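Local coordinates for transcriptional regulator, LacI family (Lactobacillus brevis, PDB 3JY6), which probably regulates transcription by binding DNA, with a periplasmic-binding-protein-like domain that, as in relatives, may sense a small effector, at residues A[127-132]-A[190-195]; A[140-145]-A[214-219]; A[154-159]-A[169-174]; A[19-24]-A[68-73]. All blocks are in the same frame, centred on the assembly; numbering follows the deposited sequence.

How the contacts relate
Contacts 1, 2 and 3 lie in one lobe of the periplasmic-binding-protein fold, around its four-stranded parallel sheet. Contact 4 lies in the other lobe, around the six-stranded sheet. Contacts 1 and 3 are centred about 9 Å apart and lie on neighbouring strands, 125-131 and 152-158; Trp192 of contact 1 packs on Val158 of contact 3. Contacts 1 and 2 are centred about 9 Å apart, and Glu190 OE2 bonds to Thr219 N at 2.8 Å. Contact 4 meets contact 2 across the lobes, where Tyr20 packs on Asp218 and Thr219. Contacts 3 and 4 do not touch; their nearest atoms are about 12 Å apart. In this family effectors usually bind between the lobes.

Contact 1: A[127-132]-A[190-195]; sequences VVLTSE and ERWLLE
The first torsions of Leu129 and Trp192 bring the two side chains together. Trp192 holds CG anti to its own carbonyl carbon (chi1 -60°), which sends the indole from the helix toward the end of strand 127-131. Leu129 holds CG anti to the backbone N, and one methyl branch then reaches the root of the tryptophan. The two side chains cross at about a right angle. Leu129 CD2 packs on Trp192 CB at 3.6 Å, so the leucine touches the stem of the tryptophan more closely than its ring.

Farther along the strand the pyrrole part of the indole meets polar atoms. Trp192 NE1 donates to Ser131 OG at 2.9 Å, with an N-H...O angle of 146°. The hydroxyl lies at the ring edge, a little out of its plane. Ser131 OG also bonds to Glu160, so two partners grip this buried oxygen. The backbone of Thr130 runs past the same corner of the ring, with its C atom 3.6 Å from Trp192 NE1.

Within the helix, Arg191 CG sits over the centre of one indole face, 3.9 Å above the ring plane. The guanidinium continues to a salt bridge with Glu160, and this glutamate thus serves both Ser131 and Arg191. Tyr163 adds an edge-to-face contact with the indole.

This is helix-on-strand packing in the Rossmann-like parallel sheet of this lobe. The axes of strand 127-131 and helix 190-195 approach to 8.3 Å at 118°. Leu129 and Trp192 both also touch Val158 of the neighbouring strand 152-158, while Val127 of strand 125-131 packs against helix 165-177.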
# COMPACT_ATOMS: atom_id res chain seq x y z
N VAL A 127 -10.88 -16.62 18.05
CA VAL A 127 -10.84 -15.25 18.55
C VAL A 127 -10.89 -14.37 17.32
O VAL A 127 -9.91 -14.25 16.58
CB VAL A 127 -9.54 -14.99 19.34
CG1 VAL A 127 -9.46 -13.52 19.74
CG2 VAL A 127 -9.51 -15.86 20.59
N VAL A 128 -12.04 -13.76 17.09
CA VAL A 128 -12.25 -12.90 15.94
C VAL A 128 -11.80 -11.46 16.21
O VAL A 128 -12.25 -10.84 17.17
CB VAL A 128 -13.74 -12.87 15.55
CG1 VAL A 128 -13.93 -12.05 14.29
CG2 VAL A 128 -14.27 -14.28 15.37
N LEU A 129 -10.90 -10.95 15.37
CA LEU A 129 -10.42 -9.58 15.50
C LEU A 129 -10.99 -8.85 14.29
O LEU A 129 -10.73 -9.25 13.14
CB LEU A 129 -8.90 -9.54 15.48
CG LEU A 129 -8.22 -8.17 15.58
CD1 LEU A 129 -8.65 -7.44 16.87
CD2 LEU A 129 -6.71 -8.36 15.54
N THR A 130 -11.75 -7.78 14.52
CA THR A 130 -12.38 -7.08 13.40
C THR A 130 -12.71 -5.60 13.62
O THR A 130 -12.68 -5.09 14.74
CB THR A 130 -13.71 -7.79 13.05
OG1 THR A 130 -14.31 -7.19 11.90
CG2 THR A 130 -14.69 -7.66 14.21
N SER A 131 -13.02 -4.91 12.52
CA SER A 131 -13.46 -3.53 12.62
C SER A 131 -14.93 -3.73 12.96
O SER A 131 -15.47 -4.80 12.71
CB SER A 131 -13.32 -2.80 11.28
OG SER A 131 -11.96 -2.67 10.92
N GLU A 132 -15.58 -2.73 13.54
CA GLU A 132 -16.99 -2.85 13.93
C GLU A 132 -17.89 -3.57 12.93
O GLU A 132 -17.99 -3.18 11.76
CB GLU A 132 -17.54 -1.47 14.26
CG GLU A 132 -16.87 -0.86 15.49
CD GLU A 132 -17.39 0.53 15.82
OE1 GLU A 132 -18.62 0.68 16.02
OE2 GLU A 132 -16.56 1.46 15.89
N GLU A 190 -7.10 -7.21 6.78
CA GLU A 190 -5.65 -7.26 6.68
C GLU A 190 -4.88 -6.38 7.69
O GLU A 190 -3.92 -6.85 8.31
CB GLU A 190 -5.23 -6.92 5.24
CG GLU A 190 -3.74 -7.01 4.97
CD GLU A 190 -3.42 -7.46 3.54
OE1 GLU A 190 -3.98 -6.90 2.57
OE2 GLU A 190 -2.59 -8.37 3.40
N ARG A 191 -5.29 -5.13 7.86
CA ARG A 191 -4.59 -4.23 8.78
C ARG A 191 -4.43 -4.76 10.19
O ARG A 191 -3.37 -4.59 10.80
CB ARG A 191 -5.29 -2.87 8.82
CG ARG A 191 -6.75 -2.93 9.20
CD ARG A 191 -7.37 -1.53 9.12
NE ARG A 191 -6.74 -0.62 10.06
CZ ARG A 191 -7.06 0.67 10.19
NH1 ARG A 191 -8.01 1.19 9.43
NH2 ARG A 191 -6.43 1.43 11.08
N TRP A 192 -5.47 -5.38 10.72
CA TRP A 192 -5.43 -5.92 12.07
C TRP A 192 -4.43 -7.07 12.17
O TRP A 192 -3.72 -7.20 13.17
CB TRP A 192 -6.83 -6.39 12.48
CG TRP A 192 -7.85 -5.26 12.47
CD1 TRP A 192 -9.15 -5.34 12.06
CD2 TRP A 192 -7.63 -3.90 12.87
NE1 TRP A 192 -9.76 -4.11 12.18
CE2 TRP A 192 -8.85 -3.21 12.68
CE3 TRP A 192 -6.53 -3.20 13.38
CZ2 TRP A 192 -9.00 -1.84 12.96
CZ3 TRP A 192 -6.68 -1.83 13.67
CH2 TRP A 192 -7.91 -1.18 13.46
N LEU A 193 -4.35 -7.89 11.12
CA LEU A 193 -3.41 -9.00 11.13
C LEU A 193 -1.99 -8.43 11.09
O LEU A 193 -1.10 -8.91 11.80
CB LEU A 193 -3.68 -9.92 9.91
CG LEU A 193 -2.98 -11.28 9.83
CD1 LEU A 193 -3.83 -12.23 9.01
CD2 LEU A 193 -1.59 -11.13 9.20
N LEU A 194 -1.80 -7.38 10.30
CA LEU A 194 -0.49 -6.76 10.15
C LEU A 194 -0.05 -5.98 11.37
O LEU A 194 1.13 -5.93 11.68
CB LEU A 194 -0.47 -5.82 8.94
CG LEU A 194 -0.81 -6.38 7.55
CD1 LEU A 194 -0.92 -5.24 6.56
CD2 LEU A 194 0.26 -7.37 7.11
N GLU A 195 -1.00 -5.38 12.08
CA GLU A 195 -0.66 -4.58 13.24
C GLU A 195 -0.46 -5.36 14.55
O GLU A 195 0.47 -5.06 15.30
CB GLU A 195 -1.73 -3.50 13.47
CG GLU A 195 -1.33 -2.45 14.49
CD GLU A 195 -2.40 -1.41 14.72
OE1 GLU A 195 -3.14 -1.08 13.76
OE2 GLU A 195 -2.50 -0.90 15.85

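Contact 2: A[140-145]-A[214-219]; sequences QERYRG and TGFADT
Stacking is the main interaction between Arg142 and Phe216. The guanidinium lies flat over one face of the phenyl ring, with centres 4.1 Å apart and planes at 8°. This is also a cation-pi contact, because Arg142 CZ stands over the ring face.

A CH-pi contact extends the overlap. The arginine chain is extended from CG to NE and runs across the ring, so that Arg142 CD lies 3.6 Å from the centroid of the Phe216 ring. Arg142 NH1 comes to 3.7 Å from Phe216 CG.

Two hydrogen bonds reach the charged end from outside the two segments. Arg142 NE bonds to Asn107 and NH1 to the carbonyl oxygen of Leu188. They help fix its rotation, consistent with the flat stack. NH2 has a long, weak ion pair with Asp92. With an alanine here in place of the phenylalanine, the buried guanidinium is likely to lose its aromatic partner on one face, and a gap to open beneath the arginine chain.

The contact joins helix 137-147 to segment 214-219 on strand 211-215, an outer strand within the chain, at the C-terminal side of the sheet, where the cleft of this fold lies. Phe216 also packs on Phe186 of strand 183-187.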
# COMPACT_ATOMS: atom_id res chain seq x y z
N GLN A 140 -19.67 -8.59 8.52
CA GLN A 140 -20.76 -9.37 9.09
C GLN A 140 -20.89 -10.75 8.49
O GLN A 140 -21.21 -11.71 9.18
CB GLN A 140 -22.07 -8.61 8.94
CG GLN A 140 -22.23 -7.49 9.93
CD GLN A 140 -23.50 -6.71 9.72
OE1 GLN A 140 -24.59 -7.28 9.62
NE2 GLN A 140 -23.38 -5.39 9.66
N GLU A 141 -20.64 -10.86 7.19
CA GLU A 141 -20.73 -12.15 6.51
C GLU A 141 -19.58 -13.08 6.88
O GLU A 141 -19.77 -14.27 7.05
CB GLU A 141 -20.76 -11.94 5.00
CG GLU A 141 -22.11 -11.53 4.41
CD GLU A 141 -23.16 -12.63 4.53
OE1 GLU A 141 -24.00 -12.57 5.45
OE2 GLU A 141 -23.13 -13.58 3.70
N ARG A 142 -18.38 -12.53 7.01
CA ARG A 142 -17.22 -13.33 7.36
C ARG A 142 -17.36 -13.81 8.80
O ARG A 142 -16.93 -14.91 9.16
CB ARG A 142 -15.94 -12.51 7.18
CG ARG A 142 -15.71 -12.07 5.73
CD ARG A 142 -14.52 -11.11 5.59
NE ARG A 142 -14.39 -10.62 4.22
CZ ARG A 142 -13.45 -9.77 3.79
NH1 ARG A 142 -12.53 -9.28 4.61
NH2 ARG A 142 -13.44 -9.43 2.51
N TYR A 143 -17.98 -12.98 9.63
CA TYR A 143 -18.19 -13.33 11.03
C TYR A 143 -19.27 -14.40 11.08
O TYR A 143 -19.21 -15.34 11.87
CB TYR A 143 -18.62 -12.10 11.82
CG TYR A 143 -18.96 -12.40 13.27
CD1 TYR A 143 -18.03 -13.00 14.12
CD2 TYR A 143 -20.20 -12.05 13.79
CE1 TYR A 143 -18.34 -13.25 15.46
CE2 TYR A 143 -20.53 -12.30 15.12
CZ TYR A 143 -19.60 -12.90 15.95
OH TYR A 143 -19.93 -13.17 17.26
N ARG A 144 -20.26 -14.24 10.20
CA ARG A 144 -21.38 -15.17 10.09
C ARG A 144 -20.87 -16.53 9.64
O ARG A 144 -21.41 -17.57 10.03
CB ARG A 144 -22.41 -14.62 9.09
CG ARG A 144 -23.65 -15.47 8.92
CD ARG A 144 -24.46 -15.00 7.71
NE ARG A 144 -25.02 -16.15 7.01
CZ ARG A 144 -25.00 -16.29 5.69
NH1 ARG A 144 -24.46 -15.35 4.93
NH2 ARG A 144 -25.51 -17.39 5.14
N GLY A 145 -19.83 -16.52 8.82
CA GLY A 145 -19.25 -17.77 8.34
C GLY A 145 -18.49 -18.50 9.44
O GLY A 145 -18.52 -19.72 9.51
N THR A 214 -4.83 -16.71 11.50
CA THR A 214 -5.14 -16.61 10.10
C THR A 214 -5.93 -15.32 9.90
O THR A 214 -6.10 -14.53 10.83
CB THR A 214 -6.02 -17.79 9.68
OG1 THR A 214 -6.25 -17.75 8.26
CG2 THR A 214 -7.35 -17.73 10.43
N GLY A 215 -6.44 -15.15 8.69
CA GLY A 215 -7.23 -13.97 8.39
C GLY A 215 -7.26 -13.69 6.90
O GLY A 215 -6.66 -14.42 6.10
N PHE A 216 -7.98 -12.63 6.53
CA PHE A 216 -8.07 -12.20 5.14
C PHE A 216 -6.91 -11.23 4.96
O PHE A 216 -6.88 -10.17 5.58
CB PHE A 216 -9.40 -11.50 4.89
CG PHE A 216 -10.58 -12.43 4.91
CD1 PHE A 216 -11.19 -12.82 3.72
CD2 PHE A 216 -11.08 -12.92 6.12
CE1 PHE A 216 -12.28 -13.69 3.73
CE2 PHE A 216 -12.16 -13.79 6.13
CZ PHE A 216 -12.77 -14.17 4.94
N ALA A 217 -5.94 -11.63 4.13
CA ALA A 217 -4.75 -10.83 3.88
C ALA A 217 -4.13 -11.24 2.55
O ALA A 217 -4.05 -12.42 2.25
CB ALA A 217 -3.74 -11.03 5.00
N ASP A 218 -3.69 -10.27 1.76
CA ASP A 218 -3.09 -10.58 0.47
C ASP A 218 -1.61 -10.22 0.36
O ASP A 218 -0.92 -10.71 -0.54
CB ASP A 218 -3.90 -9.91 -0.64
CG ASP A 218 -5.32 -10.47 -0.75
OD1 ASP A 218 -5.47 -11.61 -1.26
OD2 ASP A 218 -6.28 -9.79 -0.33
N THR A 219 -1.12 -9.39 1.27
CA THR A 219 0.27 -8.99 1.27
C THR A 219 1.21 -10.19 1.45
O THR A 219 0.96 -11.07 2.27
CB THR A 219 0.55 -8.00 2.39
OG1 THR A 219 -0.02 -6.72 2.08
CG2 THR A 219 1.99 -7.86 2.54

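Contact 3: A[154-159]-A[169-174]; sequences DVLEVS and HQRLTQ
Leu156 on the strand and Leu172 on the helix are the backbone positions closest to each other, with their CA atoms 7.1 Å apart. The strand sits at the edge of its sheet, and the helix follows it closely in the chain.

The side-chain contact is apolar and centres on Leu156. Its CG is anti to the backbone N (chi1 170°), which turns both methyl groups to the helix. Both methyls press against Arg171 CG from one side. Leu156 CD2 lies 3.6 Å from Arg171 CG, and Leu156 CD1 lies 3.7 Å from that same CG. The leucine and the arginine run past each other in opposite directions.

The Arg171 chain bends at chi2 (62°), and the aliphatic part lies against Leu156 while the guanidinium goes on past it. Asp154 on the strand has the opposite charge, but Arg171 NH2 stays 6.5 Å from Asp154 OD1. At that distance the attraction is at most long-range.

Leu172, itself buried, meets Leu156 CD2 as well. Leu156 CD2 is 3.7 Å from Leu172 N and 4.0 Å from Leu172 CB. One methyl thus rests on two successive residues of the helix.

The contact packs helix 165-177 on the outer strand 152-158 of the lobe's Rossmann-like parallel sheet. Leu156 touches Leu129 of strand 125-131, and Leu172 reaches Val127 of that strand as well as Leu200 of helix 198-202.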
# COMPACT_ATOMS: atom_id res chain seq x y z
N ASP A 154 -15.11 -15.88 20.30
CA ASP A 154 -15.13 -14.61 21.00
C ASP A 154 -14.82 -13.54 19.96
O ASP A 154 -14.12 -13.81 18.99
CB ASP A 154 -14.07 -14.61 22.10
CG ASP A 154 -14.39 -15.58 23.21
OD1 ASP A 154 -15.50 -15.48 23.79
OD2 ASP A 154 -13.54 -16.45 23.51
N VAL A 155 -15.34 -12.34 20.15
CA VAL A 155 -15.11 -11.28 19.17
C VAL A 155 -14.52 -10.01 19.76
O VAL A 155 -14.93 -9.57 20.83
CB VAL A 155 -16.42 -10.93 18.43
CG1 VAL A 155 -17.46 -10.46 19.40
CG2 VAL A 155 -16.17 -9.87 17.37
N LEU A 156 -13.55 -9.44 19.07
CA LEU A 156 -12.91 -8.20 19.50
C LEU A 156 -13.01 -7.14 18.42
O LEU A 156 -12.22 -7.09 17.47
CB LEU A 156 -11.44 -8.44 19.86
CG LEU A 156 -10.59 -7.18 20.09
CD1 LEU A 156 -11.32 -6.19 20.99
CD2 LEU A 156 -9.26 -7.57 20.70
N GLU A 157 -14.00 -6.27 18.59
CA GLU A 157 -14.25 -5.18 17.67
C GLU A 157 -13.31 -4.02 17.96
O GLU A 157 -13.08 -3.66 19.12
CB GLU A 157 -15.70 -4.74 17.80
CG GLU A 157 -16.66 -5.80 17.31
CD GLU A 157 -18.11 -5.41 17.48
OE1 GLU A 157 -18.69 -5.69 18.55
OE2 GLU A 157 -18.67 -4.82 16.53
N VAL A 158 -12.75 -3.47 16.89
CA VAL A 158 -11.83 -2.35 16.97
C VAL A 158 -12.50 -1.20 16.23
O VAL A 158 -13.13 -1.42 15.19
CB VAL A 158 -10.49 -2.68 16.27
CG1 VAL A 158 -9.54 -1.50 16.38
CG2 VAL A 158 -9.86 -3.92 16.88
N SER A 159 -12.38 0.01 16.76
CA SER A 159 -12.99 1.18 16.12
C SER A 159 -11.91 1.86 15.27
O SER A 159 -10.99 2.47 15.81
CB SER A 159 -13.51 2.15 17.18
OG SER A 159 -14.46 1.54 18.03
N HIS A 169 -4.31 -4.65 21.87
CA HIS A 169 -3.33 -5.70 22.09
C HIS A 169 -3.65 -6.48 23.37
O HIS A 169 -3.86 -7.69 23.34
CB HIS A 169 -1.93 -5.08 22.22
CG HIS A 169 -0.86 -6.07 22.57
ND1 HIS A 169 -0.28 -6.90 21.64
CD2 HIS A 169 -0.26 -6.34 23.75
CE1 HIS A 169 0.64 -7.64 22.23
NE2 HIS A 169 0.67 -7.33 23.51
N GLN A 170 -3.69 -5.77 24.49
CA GLN A 170 -3.96 -6.40 25.78
C GLN A 170 -5.23 -7.24 25.80
O GLN A 170 -5.27 -8.31 26.41
CB GLN A 170 -4.01 -5.34 26.89
CG GLN A 170 -2.65 -4.72 27.19
CD GLN A 170 -1.68 -5.71 27.83
OE1 GLN A 170 -0.49 -5.42 27.96
NE2 GLN A 170 -2.20 -6.86 28.26
N ARG A 171 -6.27 -6.77 25.12
CA ARG A 171 -7.52 -7.52 25.08
C ARG A 171 -7.38 -8.81 24.26
O ARG A 171 -7.85 -9.88 24.66
CB ARG A 171 -8.63 -6.65 24.51
CG ARG A 171 -9.95 -7.38 24.26
CD ARG A 171 -10.57 -7.95 25.53
NE ARG A 171 -11.90 -8.51 25.27
CZ ARG A 171 -12.71 -9.00 26.19
NH1 ARG A 171 -12.34 -9.01 27.47
NH2 ARG A 171 -13.91 -9.47 25.85
N LEU A 172 -6.73 -8.71 23.10
CA LEU A 172 -6.54 -9.87 22.23
C LEU A 172 -5.81 -10.96 23.00
O LEU A 172 -6.17 -12.14 22.94
CB LEU A 172 -5.73 -9.47 21.00
CG LEU A 172 -5.40 -10.57 19.98
CD1 LEU A 172 -6.68 -11.03 19.30
CD2 LEU A 172 -4.41 -10.04 18.95
N THR A 173 -4.77 -10.56 23.72
CA THR A 173 -3.97 -11.46 24.53
C THR A 173 -4.81 -12.06 25.65
O THR A 173 -4.56 -13.17 26.10
CB THR A 173 -2.78 -10.71 25.12
OG1 THR A 173 -1.83 -10.44 24.08
CG2 THR A 173 -2.13 -11.52 26.23
N GLN A 174 -5.82 -11.32 26.08
CA GLN A 174 -6.70 -11.78 27.15
C GLN A 174 -7.64 -12.86 26.62
O GLN A 174 -7.81 -13.92 27.24
CB GLN A 174 -7.50 -10.60 27.72
CG GLN A 174 -8.37 -10.93 28.90
CD GLN A 174 -9.17 -9.74 29.36
OE1 GLN A 174 -8.61 -8.69 29.70
NE2 GLN A 174 -10.49 -9.88 29.38

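Contact 4: A[19-24]-A[68-73]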
# COMPACT_ATOMS: atom_id res chain seq x y z
N ASP A 19 -4.79 0.50 1.96
CA ASP A 19 -5.09 -0.93 1.90
C ASP A 19 -4.47 -1.53 0.65
O ASP A 19 -4.75 -1.10 -0.46
CB ASP A 19 -6.60 -1.20 1.88
CG ASP A 19 -7.33 -0.62 3.08
OD1 ASP A 19 -6.70 -0.45 4.14
OD2 ASP A 19 -8.55 -0.34 2.97
N TYR A 20 -3.62 -2.53 0.85
CA TYR A 20 -2.98 -3.22 -0.27
C TYR A 20 -4.07 -3.75 -1.21
O TYR A 20 -3.88 -3.80 -2.42
CB TYR A 20 -2.13 -4.36 0.28
CG TYR A 20 -1.55 -5.30 -0.75
CD1 TYR A 20 -0.38 -4.99 -1.44
CD2 TYR A 20 -2.16 -6.52 -1.01
CE1 TYR A 20 0.18 -5.89 -2.35
CE2 TYR A 20 -1.62 -7.42 -1.92
CZ TYR A 20 -0.45 -7.10 -2.59
OH TYR A 20 0.09 -8.00 -3.48
N PHE A 21 -5.21 -4.15 -0.63
CA PHE A 21 -6.33 -4.67 -1.41
C PHE A 21 -6.77 -3.67 -2.48
O PHE A 21 -7.13 -4.05 -3.59
CB PHE A 21 -7.53 -4.95 -0.49
CG PHE A 21 -8.75 -5.47 -1.20
CD1 PHE A 21 -8.91 -6.83 -1.45
CD2 PHE A 21 -9.74 -4.58 -1.64
CE1 PHE A 21 -10.04 -7.32 -2.12
CE2 PHE A 21 -10.88 -5.06 -2.32
CZ PHE A 21 -11.03 -6.43 -2.56
N SER A 22 -6.75 -2.39 -2.13
CA SER A 22 -7.16 -1.34 -3.04
C SER A 22 -6.18 -1.07 -4.16
O SER A 22 -6.56 -0.98 -5.33
CB SER A 22 -7.41 -0.04 -2.27
OG SER A 22 -8.57 -0.16 -1.49
N THR A 23 -4.91 -0.93 -3.81
CA THR A 23 -3.91 -0.65 -4.82
C THR A 23 -3.77 -1.79 -5.80
O THR A 23 -3.53 -1.54 -6.97
CB THR A 23 -2.55 -0.33 -4.19
OG1 THR A 23 -2.18 -1.37 -3.28
CG2 THR A 23 -2.62 1.00 -3.45
N GLU A 24 -3.93 -3.03 -5.33
CA GLU A 24 -3.84 -4.20 -6.21
C GLU A 24 -5.09 -4.21 -7.08
O GLU A 24 -5.03 -4.53 -8.26
CB GLU A 24 -3.79 -5.53 -5.43
CG GLU A 24 -2.41 -5.98 -5.01
CD GLU A 24 -1.53 -6.25 -6.21
OE1 GLU A 24 -1.79 -7.23 -6.94
OE2 GLU A 24 -0.58 -5.48 -6.45
N ILE A 68 -15.83 2.66 -11.15
CA ILE A 68 -15.68 1.37 -10.50
C ILE A 68 -15.66 1.75 -9.03
O ILE A 68 -14.79 2.50 -8.57
CB ILE A 68 -14.40 0.65 -10.93
CG1 ILE A 68 -14.44 0.39 -12.44
CG2 ILE A 68 -14.27 -0.65 -10.17
CD1 ILE A 68 -13.29 -0.42 -12.98
N LEU A 69 -16.65 1.25 -8.30
CA LEU A 69 -16.81 1.62 -6.90
C LEU A 69 -16.41 0.56 -5.87
O LEU A 69 -17.02 -0.50 -5.78
CB LEU A 69 -18.27 2.02 -6.69
CG LEU A 69 -18.71 2.74 -5.43
CD1 LEU A 69 -18.10 4.14 -5.38
CD2 LEU A 69 -20.24 2.84 -5.43
N GLN A 70 -15.37 0.86 -5.10
CA GLN A 70 -14.92 -0.06 -4.06
C GLN A 70 -14.95 0.75 -2.78
O GLN A 70 -13.99 0.74 -1.99
CB GLN A 70 -13.50 -0.56 -4.36
CG GLN A 70 -13.04 -1.77 -3.52
CD GLN A 70 -12.19 -1.37 -2.33
OE1 GLN A 70 -11.13 -0.75 -2.48
NE2 GLN A 70 -12.64 -1.74 -1.13
N SER A 71 -16.04 1.48 -2.58
CA SER A 71 -16.19 2.33 -1.41
C SER A 71 -17.55 2.26 -0.70
O SER A 71 -18.30 1.30 -0.87
CB SER A 71 -15.86 3.77 -1.79
OG SER A 71 -15.95 3.94 -3.19
N PHE A 72 -17.85 3.30 0.07
CA PHE A 72 -19.06 3.38 0.89
C PHE A 72 -20.39 3.87 0.31
O PHE A 72 -21.44 3.53 0.84
CB PHE A 72 -18.74 4.23 2.12
CG PHE A 72 -17.31 4.14 2.57
CD1 PHE A 72 -16.82 2.97 3.15
CD2 PHE A 72 -16.46 5.24 2.44
CE1 PHE A 72 -15.49 2.90 3.59
CE2 PHE A 72 -15.13 5.18 2.87
CZ PHE A 72 -14.64 4.00 3.45
N SER A 73 -20.35 4.68 -0.74
CA SER A 73 -21.57 5.22 -1.34
C SER A 73 -22.65 4.22 -1.73
O SER A 73 -22.38 3.25 -2.45
CB SER A 73 -21.23 6.05 -2.58
OG SER A 73 -20.55 7.24 -2.23
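The ring of Phe21 turns its edge, not a face, to the amide of Gln70. Phe21 CE2 approaches Gln70 CD at 3.9 Å, and the amide carbon lies in the ring plane. The two planes are nearly perpendicular, 78° apart. Nearby in the helix, Glu24 CG sits over one face of the Tyr20 ring, offset toward its rim.

The contact belongs to the Rossmann-like parallel sheet of its lobe. Helix 20-34 is the crossover helix of the first beta-alpha-beta unit, after strand 9-14. Strand 66-70 lies next to strand 9-14 in the sheet, and Gln70 is at its end. Ser22 and Gln70 both touch Val14. Phe21 reaches on to Pro236 and Met239 of helix 236-251.

The Gln70 chain bends at chi2 (-98°), and this puts the amide between the phenylalanine and the serine. Gln70 NE2 lies beside the ring edge, 3.9 Å from Phe21 CE2. A leucine in place of this glutamine would probably leave the Ser22 hydroxyl without its acceptor on the strand.

Ser22 OG also has a weak bond to the backbone carbonyl oxygen (O) of Asn16. Its stronger bond is donated to Gln70 OE1 at 2.8 Å, in the carbonyl plane, with a C=O...OG angle of 148°.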